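Long-range contact in peptidoglycan N-acetylglucosamine deacetylase (Agathobacter rectalis, PDB 5JMU), which probably removes acetyl groups from N-acetylglucosamine units of peptidoglycan, this chain being its zinc-binding catalytic domain of the NodB type: residues L24-G29 / V183-I188. Residues are numbered along the deposited sequence; the frame is centred on the assembly and turned at random.
Sequences LTFDDG and VLQHDI. With ZN (zinc ion), chain C.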
loop_
_atom_site.group_PDB
_atom_site.type_symbol
_atom_site.label_atom_id
_atom_site.label_comp_id
_atom_site.label_asym_id
_atom_site.label_seq_id
_atom_site.Cartn_x
_atom_site.Cartn_y
_atom_site.Cartn_z
ATOM N N LEU A 24 2.479 2.254 -8.117
ATOM C CA LEU A 24 1.896 3.299 -7.268
ATOM C C LEU A 24 1.032 2.608 -6.216
ATOM O O LEU A 24 0.204 1.723 -6.541
ATOM C CB LEU A 24 1.018 4.269 -8.089
ATOM C CG LEU A 24 1.752 5.157 -9.067
ATOM C CD1 LEU A 24 0.725 5.961 -9.891
ATOM C CD2 LEU A 24 2.664 6.083 -8.298
ATOM N N THR A 25 1.236 2.959 -4.950
ATOM C CA THR A 25 0.422 2.371 -3.883
ATOM C C THR A 25 -0.115 3.449 -2.982
ATOM O O THR A 25 0.515 4.491 -2.771
ATOM C CB THR A 25 1.199 1.335 -3.033
ATOM O OG1 THR A 25 2.137 1.984 -2.133
ATOM C CG2 THR A 25 1.963 0.379 -3.955
ATOM N N PHE A 26 -1.283 3.191 -2.406
ATOM C CA PHE A 26 -2.008 4.195 -1.614
ATOM C C PHE A 26 -2.492 3.586 -0.301
ATOM O O PHE A 26 -3.287 2.609 -0.325
ATOM C CB PHE A 26 -3.205 4.732 -2.429
ATOM C CG PHE A 26 -2.769 5.404 -3.719
ATOM C CD1 PHE A 26 -2.349 6.745 -3.703
ATOM C CD2 PHE A 26 -2.735 4.686 -4.913
ATOM C CE1 PHE A 26 -1.875 7.382 -4.872
ATOM C CE2 PHE A 26 -2.275 5.294 -6.103
ATOM C CZ PHE A 26 -1.837 6.648 -6.073
ATOM N N ASP A 27 -2.098 4.218 0.810
ATOM C CA ASP A 27 -2.481 3.753 2.156
ATOM C C ASP A 27 -3.544 4.602 2.742
ATOM O O ASP A 27 -3.651 5.799 2.427
ATOM C CB ASP A 27 -1.320 3.845 3.181
ATOM C CG ASP A 27 -0.316 2.717 3.066
ATOM O OD1 ASP A 27 -0.355 1.940 2.100
ATOM O OD2 ASP A 27 0.552 2.707 3.974
ATOM N N ASP A 28 -4.286 3.978 3.644
ATOM C CA ASP A 28 -5.127 4.633 4.668
ATOM C C ASP A 28 -6.558 4.925 4.215
ATOM O O ASP A 28 -7.391 5.206 5.062
ATOM C CB ASP A 28 -4.510 5.959 5.187
ATOM C CG ASP A 28 -3.408 5.758 6.201
ATOM O OD1 ASP A 28 -2.814 4.650 6.278
ATOM O OD2 ASP A 28 -3.028 6.744 6.839
ATOM N N GLY A 29 -6.840 4.860 2.911
ATOM C CA GLY A 29 -8.177 5.065 2.400
ATOM C C GLY A 29 -9.033 3.816 2.554
ATOM O O GLY A 29 -8.584 2.840 3.131
ATOM N N VAL A 183 6.040 2.958 -4.683
ATOM C CA VAL A 183 5.849 4.329 -4.179
ATOM C C VAL A 183 4.795 4.337 -3.085
ATOM O O VAL A 183 3.723 3.722 -3.301
ATOM C CB VAL A 183 5.372 5.229 -5.316
ATOM C CG1 VAL A 183 5.171 6.724 -4.800
ATOM C CG2 VAL A 183 6.373 5.191 -6.500
ATOM N N LEU A 184 5.092 4.953 -1.949
ATOM C CA LEU A 184 4.103 5.130 -0.897
ATOM C C LEU A 184 3.438 6.485 -0.977
ATOM O O LEU A 184 4.112 7.492 -0.818
ATOM C CB LEU A 184 4.769 5.015 0.497
ATOM C CG LEU A 184 3.955 5.356 1.757
ATOM C CD1 LEU A 184 2.759 4.356 1.865
ATOM C CD2 LEU A 184 4.826 5.248 2.992
ATOM N N GLN A 185 2.130 6.519 -1.225
ATOM C CA GLN A 185 1.319 7.712 -1.026
ATOM C C GLN A 185 0.106 7.344 -0.170
ATOM O O GLN A 185 -0.159 6.161 0.102
ATOM C CB GLN A 185 0.830 8.333 -2.341
ATOM C CG GLN A 185 1.948 8.947 -3.182
ATOM C CD GLN A 185 1.415 9.410 -4.531
ATOM O OE1 GLN A 185 1.484 8.677 -5.541
ATOM N NE2 GLN A 185 0.865 10.641 -4.561
ATOM N N HIS A 186 -0.661 8.363 0.217
ATOM C CA HIS A 186 -1.844 8.154 1.020
ATOM C C HIS A 186 -3.010 8.797 0.311
ATOM O O HIS A 186 -3.013 10.032 0.139
ATOM C CB HIS A 186 -1.657 8.791 2.413
ATOM C CG HIS A 186 -0.612 8.099 3.254
ATOM N ND1 HIS A 186 0.744 8.267 3.050
ATOM C CD2 HIS A 186 -0.730 7.234 4.296
ATOM C CE1 HIS A 186 1.417 7.535 3.925
ATOM N NE2 HIS A 186 0.549 6.900 4.697
ATOM N N ASP A 187 -4.016 8.017 -0.081
ATOM C CA ASP A 187 -5.102 8.652 -0.854
ATOM C C ASP A 187 -6.095 9.444 0.007
ATOM O O ASP A 187 -7.028 10.061 -0.529
ATOM C CB ASP A 187 -5.873 7.632 -1.751
ATOM C CG ASP A 187 -6.485 6.461 -0.986
ATOM O OD1 ASP A 187 -5.788 5.863 -0.141
ATOM O OD2 ASP A 187 -7.655 6.063 -1.272
ATOM N N ILE A 188 -5.872 9.475 1.324
ATOM C CA ILE A 188 -6.646 10.362 2.190
ATOM C C ILE A 188 -6.089 11.790 2.233
ATOM O O ILE A 188 -6.674 12.660 2.888
ATOM C CB ILE A 188 -6.700 9.815 3.627
ATOM C CG1 ILE A 188 -5.284 9.563 4.146
ATOM C CG2 ILE A 188 -7.576 8.566 3.682
ATOM C CD1 ILE A 188 -5.233 9.507 5.684
HETATM ZN ZN ZN C . -1.187 3.943 7.430
HETATM O O HOH W 1 1.910 5.937 -4.972
HETATM O O HOH W 2 -5.989 3.270 0.578
HETATM O O HOH W 3 0.167 4.348 5.934
HETATM O O HOH W 4 -0.777 5.926 8.031
HETATM O O HOH W 5 0.520 3.362 8.639
#
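Val183 O takes two hydrogen bonds from Thr25, one from the backbone N and one from the hydroxyl. The hydroxyl bond is the shorter, with OG1 2.6 Å from Val183 O. OG1 sits between the backbone N and the carbonyl carbon (chi1 74°), which brings it beside the N-H that shares its acceptor. Arg115 is a second partner of this hydroxyl. An alanine here would probably leave Val183 O with the backbone N-H as its one bond from this position, and Arg115 without this mate. Further along, Gln185 N donates to Thr25 O, and Asp27 N to Gln185 O at 2.8 Å. This is parallel pairing of strands 21-27 and 180-186 in the central sheet of the NodB deacetylase fold, and it leads into the zinc site.

Phe26 and Gln185 lie side by side, ring and amide planes 48° apart, with Phe26 CE1 3.7 Å from Gln185 OE1. Ser192 holds the NE2 of that amide. On the other face of the sheet, Leu184 CD1 packs against Asp27 OD2 at 3.5 Å.

Asp28 OD1 binds the zinc ion at 2.1 Å, and His76 and His80 complete the protein ligands. A zinc-bound water donates to Asp27 OD2 at 2.6 Å and lies 2.9 Å from His186 NE2. Arg115 pairs with the other oxygen of Asp27, while Asp156 holds His186 ND1, so each of these two second-shell groups has a further polar partner. The Asp28 carboxylate meets the His186 ring at its edge, the planes 75° apart. Ile188 CD1 rests on Asp28 CB at 3.7 Å.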